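Local structure of glycoside hydrolase YxiA (Bacillus licheniformis, 3LV4) at residues 372-377 against 385-390; 376-381 against 426-431. The protein is a glycoside hydrolase of family 43, similar to arabinan endo-1,5-alpha-L-arabinosidases, that probably cleaves arabinan and carries bound calcium. All blocks are in the same frame, centred on the assembly; numbering follows the deposited sequence.

Interaction 1: 372-377 against 385-390; sequences ESKEIR and TGAVAG. With CA (calcium ion), chain D.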
ATOM      1  N   GLU A 372      -3.671  14.378 -15.902  1.00 12.08           N
ATOM      2  CA  GLU A 372      -2.834  15.580 -15.917  1.00 10.40           C
ATOM      3  C   GLU A 372      -3.339  16.603 -14.912  1.00 11.30           C
ATOM      4  O   GLU A 372      -4.549  16.772 -14.749  1.00 13.10           O
ATOM      5  CB  GLU A 372      -2.824  16.207 -17.312  1.00 10.14           C
ATOM      6  CG  GLU A 372      -2.152  15.358 -18.376  1.00 12.65           C
ATOM      7  CD  GLU A 372      -0.643  15.474 -18.356  1.00 14.40           C
ATOM      8  OE1 GLU A 372      -0.122  16.346 -17.631  1.00 14.67           O
ATOM      9  OE2 GLU A 372       0.024  14.698 -19.082  1.00 15.31           O
ATOM     10  N   SER A 373      -2.420  17.281 -14.233  1.00 10.39           N
ATOM     11  CA  SER A 373      -2.825  18.335 -13.310  1.00 10.60           C
ATOM     12  C   SER A 373      -3.327  19.532 -14.101  1.00 11.49           C
ATOM     13  O   SER A 373      -2.901  19.762 -15.240  1.00 11.21           O
ATOM     14  CB  SER A 373      -1.670  18.765 -12.400  1.00  9.64           C
ATOM     15  OG  SER A 373      -0.667  19.448 -13.140  1.00  9.63           O
ATOM     16  N   LYS A 374      -4.233  20.290 -13.485  1.00 12.33           N
ATOM     17  CA  LYS A 374      -4.769  21.504 -14.078  1.00 11.44           C
ATOM     18  C   LYS A 374      -4.650  22.649 -13.081  1.00 11.02           C
ATOM     19  O   LYS A 374      -4.684  22.427 -11.865  1.00  9.82           O
ATOM     20  CB  LYS A 374      -6.228  21.289 -14.480  1.00 13.77           C
ATOM     21  CG  LYS A 374      -6.385  20.123 -15.442  1.00 17.56           C
ATOM     22  CD  LYS A 374      -7.712  20.138 -16.145  1.00 22.17           C
ATOM     23  CE  LYS A 374      -7.746  19.067 -17.222  1.00 23.74           C
ATOM     24  NZ  LYS A 374      -9.136  18.669 -17.542  1.00 27.25           N
ATOM     25  N   GLU A 375      -4.508  23.868 -13.594  1.00 11.81           N
ATOM     26  CA  GLU A 375      -4.286  25.030 -12.735  1.00 10.62           C
ATOM     27  C   GLU A 375      -5.549  25.596 -12.109  1.00  9.95           C
ATOM     28  O   GLU A 375      -6.561  25.799 -12.786  1.00 10.11           O
ATOM     29  CB  GLU A 375      -3.555  26.143 -13.496  1.00 11.16           C
ATOM     30  CG  GLU A 375      -2.226  25.710 -14.036  1.00 16.61           C
ATOM     31  CD  GLU A 375      -1.423  26.858 -14.614  1.00 20.97           C
ATOM     32  OE1 GLU A 375      -1.854  28.026 -14.492  1.00 25.98           O
ATOM     33  OE2 GLU A 375      -0.352  26.592 -15.188  1.00 20.66           O
ATOM     34  N   ILE A 376      -5.462  25.853 -10.806  1.00  8.43           N
ATOM     35  CA  ILE A 376      -6.519  26.512 -10.064  1.00  8.97           C
ATOM     36  C   ILE A 376      -5.888  27.613  -9.230  1.00 12.08           C
ATOM     37  O   ILE A 376      -4.662  27.685  -9.118  1.00 13.24           O
ATOM     38  CB  ILE A 376      -7.241  25.530  -9.119  1.00  9.39           C
ATOM     39  CG1 ILE A 376      -6.279  24.988  -8.052  1.00 10.12           C
ATOM     40  CG2 ILE A 376      -7.870  24.386  -9.914  1.00 10.26           C
ATOM     41  CD1 ILE A 376      -6.982  24.259  -6.913  1.00 12.30           C
ATOM     42  N   ARG A 377      -6.720  28.479  -8.662  1.00 12.38           N
ATOM     43  CA  ARG A 377      -6.233  29.459  -7.694  1.00 11.70           C
ATOM     44  C   ARG A 377      -7.051  29.408  -6.415  1.00 13.03           C
ATOM     45  O   ARG A 377      -8.285  29.421  -6.456  1.00 13.40           O
ATOM     46  CB  ARG A 377      -6.255  30.880  -8.268  1.00 11.80           C
ATOM     47  CG  ARG A 377      -5.788  31.924  -7.266  1.00 14.23           C
ATOM     48  CD  ARG A 377      -5.591  33.295  -7.896  1.00 19.36           C
ATOM     49  NE  ARG A 377      -5.061  34.247  -6.922  1.00 24.28           N
ATOM     50  CZ  ARG A 377      -3.767  34.399  -6.646  1.00 28.26           C
ATOM     51  NH1 ARG A 377      -2.855  33.665  -7.275  1.00 29.47           N
ATOM     52  NH2 ARG A 377      -3.381  35.289  -5.741  1.00 28.83           N
ATOM     53  N   THR A 385     -10.853  29.338  -8.209  1.00 12.06           N
ATOM     54  CA  THR A 385     -11.111  29.631  -9.615  1.00 14.17           C
ATOM     55  C   THR A 385     -10.143  28.863 -10.510  1.00 16.68           C
ATOM     56  O   THR A 385      -9.236  28.185 -10.019  1.00 16.52           O
ATOM     57  CB  THR A 385     -10.978  31.128  -9.912  1.00 14.80           C
ATOM     58  OG1 THR A 385      -9.702  31.588  -9.456  1.00 16.74           O
ATOM     59  CG2 THR A 385     -12.084  31.918  -9.199  1.00 14.98           C
ATOM     60  N   GLY A 386     -10.343  28.964 -11.821  1.00 15.24           N
ATOM     61  CA  GLY A 386      -9.477  28.295 -12.769  1.00 14.54           C
ATOM     62  C   GLY A 386     -10.122  27.040 -13.319  1.00 17.22           C
ATOM     63  O   GLY A 386     -11.247  27.084 -13.830  1.00 18.29           O
ATOM     64  N   ALA A 387      -9.421  25.916 -13.201  1.00 16.69           N
ATOM     65  CA  ALA A 387      -9.888  24.650 -13.775  1.00 18.08           C
ATOM     66  C   ALA A 387     -11.194  24.188 -13.138  1.00 18.54           C
ATOM     67  O   ALA A 387     -11.995  23.492 -13.764  1.00 19.83           O
ATOM     68  CB  ALA A 387      -8.807  23.563 -13.638  1.00 18.37           C
ATOM     69  N   VAL A 388     -11.396  24.569 -11.881  1.00 16.86           N
ATOM     70  CA  VAL A 388     -12.648  24.276 -11.196  1.00 17.31           C
ATOM     71  C   VAL A 388     -13.119  25.507 -10.444  1.00 15.41           C
ATOM     72  O   VAL A 388     -12.328  26.402 -10.121  1.00 15.40           O
ATOM     73  CB  VAL A 388     -12.514  23.116 -10.179  1.00 19.10           C
ATOM     74  CG1 VAL A 388     -12.056  21.842 -10.870  1.00 23.59           C
ATOM     75  CG2 VAL A 388     -11.572  23.504  -9.051  1.00 18.17           C
ATOM     76  N   ALA A 389     -14.416  25.547 -10.169  1.00 14.29           N
ATOM     77  CA  ALA A 389     -14.983  26.581  -9.320  1.00 12.95           C
ATOM     78  C   ALA A 389     -15.340  25.946  -7.984  1.00 15.30           C
ATOM     79  O   ALA A 389     -15.860  24.827  -7.933  1.00 18.93           O
ATOM     80  CB  ALA A 389     -16.219  27.199  -9.974  1.00 13.63           C
ATOM     81  N   GLY A 390     -15.054  26.645  -6.897  1.00 14.01           N
ATOM     82  CA  GLY A 390     -15.386  26.120  -5.588  1.00 15.11           C
ATOM     83  C   GLY A 390     -15.010  27.071  -4.477  1.00 13.35           C
ATOM     84  O   GLY A 390     -14.812  28.263  -4.707  1.00 12.85           O
TER
HETATM   85 CA    CA D 504       0.671  24.391 -15.640  1.00 17.73          CA
HETATM   86  O   HOH W   1      -1.119  22.651 -15.812  1.00 13.92           O
HETATM   87  O   HOH W   2      -0.246  24.537 -18.293  1.00 40.55           O
HETATM   88  O   HOH W   3       2.867  25.743 -14.894  1.00 31.36           O
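Arg377 and Thr385 form the hydrogen-bonded pair of an antiparallel beta hairpin, with Ile376 and Gly386 as the non-hydrogen-bonded pair next to them. Arg377 N bonds Thr385 O at 2.9 Å and Thr385 N bonds Arg377 O at 3.1 Å. A third bond, Ala387 N to Glu375 O at 2.9 Å, carries the pairing past the end of strand 383-386. Packing is close around Gly386, which has no side chain to run into Glu375 O; beside it Ile376 CA makes a CA-H...O contact of 3.2 Å with Thr385 O. Ala387 CB sits against both Lys374 CB (3.5 Å) and Ile376 CG2. The same CG2 meets Val388 CG2 at 3.9 Å, chi1 of 63° having swung CG1 elsewhere. The loose, solvent side holds exposed Thr385, Lys374 beyond CB, whose extended chain leads away from the hairpin partner, and the Glu375 carboxylate. That carboxylate binds calcium through OE2 at 2.5 Å, together with three waters, Asn281 and Glu358. One residue thus serves both structures, its carbonyl accepting a hairpin bond and its carboxylate holding the metal, which probably couples the hairpin's position to the calcium site.

Interaction 2: 376-381 against 426-431; sequences IRLNQN and MTFSAL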
ATOM      1  N   ILE A 376      -5.462  25.853 -10.806  1.00  8.43           N
ATOM      2  CA  ILE A 376      -6.519  26.512 -10.064  1.00  8.97           C
ATOM      3  C   ILE A 376      -5.888  27.613  -9.230  1.00 12.08           C
ATOM      4  O   ILE A 376      -4.662  27.685  -9.118  1.00 13.24           O
ATOM      5  CB  ILE A 376      -7.241  25.530  -9.119  1.00  9.39           C
ATOM      6  CG1 ILE A 376      -6.279  24.988  -8.052  1.00 10.12           C
ATOM      7  CG2 ILE A 376      -7.870  24.386  -9.914  1.00 10.26           C
ATOM      8  CD1 ILE A 376      -6.982  24.259  -6.913  1.00 12.30           C
ATOM      9  N   ARG A 377      -6.720  28.479  -8.662  1.00 12.38           N
ATOM     10  CA  ARG A 377      -6.233  29.459  -7.694  1.00 11.70           C
ATOM     11  C   ARG A 377      -7.051  29.408  -6.415  1.00 13.03           C
ATOM     12  O   ARG A 377      -8.285  29.421  -6.456  1.00 13.40           O
ATOM     13  CB  ARG A 377      -6.255  30.880  -8.268  1.00 11.80           C
ATOM     14  CG  ARG A 377      -5.788  31.924  -7.266  1.00 14.23           C
ATOM     15  CD  ARG A 377      -5.591  33.295  -7.896  1.00 19.36           C
ATOM     16  NE  ARG A 377      -5.061  34.247  -6.922  1.00 24.28           N
ATOM     17  CZ  ARG A 377      -3.767  34.399  -6.646  1.00 28.26           C
ATOM     18  NH1 ARG A 377      -2.855  33.665  -7.275  1.00 29.47           N
ATOM     19  NH2 ARG A 377      -3.381  35.289  -5.741  1.00 28.83           N
ATOM     20  N   LEU A 378      -6.360  29.319  -5.282  1.00 11.83           N
ATOM     21  CA  LEU A 378      -6.996  29.539  -3.995  1.00 12.49           C
ATOM     22  C   LEU A 378      -6.925  31.037  -3.753  1.00 12.60           C
ATOM     23  O   LEU A 378      -5.867  31.560  -3.391  1.00 14.13           O
ATOM     24  CB  LEU A 378      -6.262  28.789  -2.881  1.00 11.53           C
ATOM     25  CG  LEU A 378      -6.175  27.267  -3.021  1.00 15.14           C
ATOM     26  CD1 LEU A 378      -5.674  26.631  -1.728  1.00 13.94           C
ATOM     27  CD2 LEU A 378      -7.513  26.678  -3.433  1.00 17.59           C
ATOM     28  N   ASN A 379      -8.040  31.726  -3.990  1.00 13.29           N
ATOM     29  CA  ASN A 379      -8.086  33.179  -3.849  1.00 14.43           C
ATOM     30  C   ASN A 379      -8.202  33.626  -2.402  1.00 15.66           C
ATOM     31  O   ASN A 379      -8.701  32.897  -1.547  1.00 16.95           O
ATOM     32  CB  ASN A 379      -9.246  33.766  -4.656  1.00 16.85           C
ATOM     33  CG  ASN A 379      -9.106  33.511  -6.139  1.00 18.97           C
ATOM     34  OD1 ASN A 379      -8.511  34.309  -6.858  1.00 20.76           O
ATOM     35  ND2 ASN A 379      -9.644  32.389  -6.605  1.00 18.84           N
ATOM     36  N   GLN A 380      -7.749  34.844  -2.144  1.00 18.34           N
ATOM     37  CA  GLN A 380      -7.816  35.417  -0.812  1.00 21.95           C
ATOM     38  C   GLN A 380      -9.244  35.449  -0.275  1.00 21.09           C
ATOM     39  O   GLN A 380      -9.461  35.365   0.932  1.00 22.01           O
ATOM     40  CB  GLN A 380      -7.223  36.825  -0.826  1.00 27.75           C
ATOM     41  CG  GLN A 380      -7.190  37.488   0.532  1.00 36.31           C
ATOM     42  CD  GLN A 380      -6.397  38.767   0.510  1.00 43.52           C
ATOM     43  OE1 GLN A 380      -5.318  38.830  -0.083  1.00 46.96           O
ATOM     44  NE2 GLN A 380      -6.923  39.802   1.158  1.00 44.98           N
ATOM     45  N   ASN A 381     -10.219  35.557  -1.169  1.00 18.73           N
ATOM     46  CA  ASN A 381     -11.610  35.688  -0.736  1.00 17.94           C
ATOM     47  C   ASN A 381     -12.291  34.351  -0.436  1.00 18.16           C
ATOM     48  O   ASN A 381     -13.497  34.300  -0.188  1.00 20.72           O
ATOM     49  CB  ASN A 381     -12.427  36.528  -1.731  1.00 19.95           C
ATOM     50  CG  ASN A 381     -12.630  35.837  -3.072  1.00 20.68           C
ATOM     51  OD1 ASN A 381     -13.291  36.373  -3.974  1.00 24.88           O
ATOM     52  ND2 ASN A 381     -12.072  34.646  -3.212  1.00 17.64           N
HETATM   53  N   MSE A 426       4.313  24.693  -1.683  1.00  9.47           N
HETATM   54  CA  MSE A 426       3.233  24.423  -0.740  1.00 10.49           C
HETATM   55  C   MSE A 426       2.321  23.371  -1.352  1.00 10.08           C
HETATM   56  O   MSE A 426       2.003  23.442  -2.532  1.00 12.61           O
HETATM   57  CB  MSE A 426       2.426  25.695  -0.450  1.00 11.95           C
HETATM   58  CG  MSE A 426       1.218  25.458   0.471  1.00 11.85           C
HETATM   59 SE   MSE A 426       1.746  24.759   2.239  1.00 22.10          SE
HETATM   60  CE  MSE A 426       2.652  26.371   2.907  1.00 17.07           C
ATOM     61  N   THR A 427       1.897  22.390  -0.565  1.00  9.96           N
ATOM     62  CA  THR A 427       0.975  21.396  -1.090  1.00  8.75           C
ATOM     63  C   THR A 427      -0.252  21.282  -0.199  1.00  8.89           C
ATOM     64  O   THR A 427      -0.250  21.736   0.939  1.00  9.10           O
ATOM     65  CB  THR A 427       1.639  19.998  -1.210  1.00  8.33           C
ATOM     66  OG1 THR A 427       1.749  19.393   0.089  1.00  9.63           O
ATOM     67  CG2 THR A 427       3.028  20.115  -1.845  1.00  9.42           C
ATOM     68  N   PHE A 428      -1.309  20.686  -0.735  1.00  9.28           N
ATOM     69  CA  PHE A 428      -2.396  20.204   0.090  1.00  9.10           C
ATOM     70  C   PHE A 428      -2.847  18.856  -0.447  1.00  8.84           C
ATOM     71  O   PHE A 428      -2.626  18.536  -1.613  1.00  9.77           O
ATOM     72  CB  PHE A 428      -3.565  21.208   0.171  1.00  9.52           C
ATOM     73  CG  PHE A 428      -4.259  21.464  -1.137  1.00  9.74           C
ATOM     74  CD1 PHE A 428      -5.227  20.589  -1.609  1.00 11.19           C
ATOM     75  CD2 PHE A 428      -3.976  22.608  -1.876  1.00  9.63           C
ATOM     76  CE1 PHE A 428      -5.889  20.833  -2.810  1.00 13.75           C
ATOM     77  CE2 PHE A 428      -4.633  22.864  -3.075  1.00 11.91           C
ATOM     78  CZ  PHE A 428      -5.588  21.970  -3.546  1.00 14.56           C
ATOM     79  N   SER A 429      -3.457  18.059   0.418  1.00  9.17           N
ATOM     80  CA  SER A 429      -3.937  16.741   0.032  1.00  8.50           C
ATOM     81  C   SER A 429      -5.191  16.499   0.839  1.00  7.60           C
ATOM     82  O   SER A 429      -5.171  16.642   2.059  1.00  8.99           O
ATOM     83  CB  SER A 429      -2.893  15.669   0.345  1.00  7.00           C
ATOM     84  OG  SER A 429      -3.358  14.379  -0.031  1.00  8.80           O
ATOM     85  N   ALA A 430      -6.288  16.169   0.171  1.00  8.27           N
ATOM     86  CA  ALA A 430      -7.566  16.081   0.871  1.00  8.23           C
ATOM     87  C   ALA A 430      -8.456  14.963   0.332  1.00  9.22           C
ATOM     88  O   ALA A 430      -8.223  14.445  -0.763  1.00  8.61           O
ATOM     89  CB  ALA A 430      -8.296  17.430   0.813  1.00  9.72           C
ATOM     90  N   LEU A 431      -9.479  14.608   1.109  1.00  8.55           N
ATOM     91  CA  LEU A 431     -10.367  13.501   0.777  1.00  7.09           C
ATOM     92  C   LEU A 431     -11.812  13.885   1.029  1.00  9.29           C
ATOM     93  O   LEU A 431     -12.106  14.610   1.978  1.00  9.39           O
ATOM     94  CB  LEU A 431     -10.051  12.282   1.654  1.00  7.80           C
ATOM     95  CG  LEU A 431      -8.756  11.490   1.415  1.00  8.18           C
ATOM     96  CD1 LEU A 431      -8.488  10.532   2.575  1.00 11.60           C
ATOM     97  CD2 LEU A 431      -8.824  10.721   0.098  1.00 10.90           C
TER
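The C-terminal lipocalin-like domain is a closed barrel of antiparallel strands, and this contact spans its interior: strand 371-378 meets strand 423-432 through side chains, not through backbone pairing. The closest CA atoms, of Leu378 and Phe428, are 11.2 Å apart, a gap bridged by three buried apolar side chains. Ile376 and Leu378, two residues apart on one strand, both point toward the facing strand, and Phe428 projects back toward them. Phe428 CB points at the facing strand, and chi1 of 64°, with CG between the backbone N and the carbonyl carbon, presents CE2 and CZ to the two methyls. Leu378 CD1 lies 4.1 Å from Phe428 CE2, coming in obliquely, with the two side chains crossing at a slant. Ile376 meets a different part of the same ring: its CD1 sits at the edge, near the ring plane, 4.3 Å from Phe428 CZ. That methyl gets there because chi2 is 167°, which stretches the CG1 branch out to its full length. Tyr357, from strand 355-363, meets Phe428 ring to ring with the planes at about 55°, and also touches both Ile376 and Leu378; Phe413 adds a further aromatic neighbour from strand 407-418. Between the two inward residues, Arg377 leaves the barrel on the other side of the strand and makes a salt bridge to Asp356. The atoms that meet across the contact are all carbon, with nothing polar among them. The contact therefore depends on dispersion and the burial of hydrocarbon, and rests on how two methyl groups fit against adjacent atoms of one phenyl ring.

In the fold
Coming from the N terminus, strand 371-378 is the start of both contacts, and Ile376 and Arg377 belong to each segment pair. Interaction 1 closes first, over the short turn that brings strand 383-386 back alongside. Interaction 2 closes much later, after the chain has run through strands 390-395, 399-404 and 407-418 and returned along 423-432; segment 385-390 lies within this longer loop. The first contact joins neighbouring strands in the barrel wall, the second joins facing strands through its core. Ile376 takes part in both, while Asn379 and Thr385 link them at the turn. Through Glu375 and the calcium, strand 371-378 also reaches Asn281, just past strand 272-280.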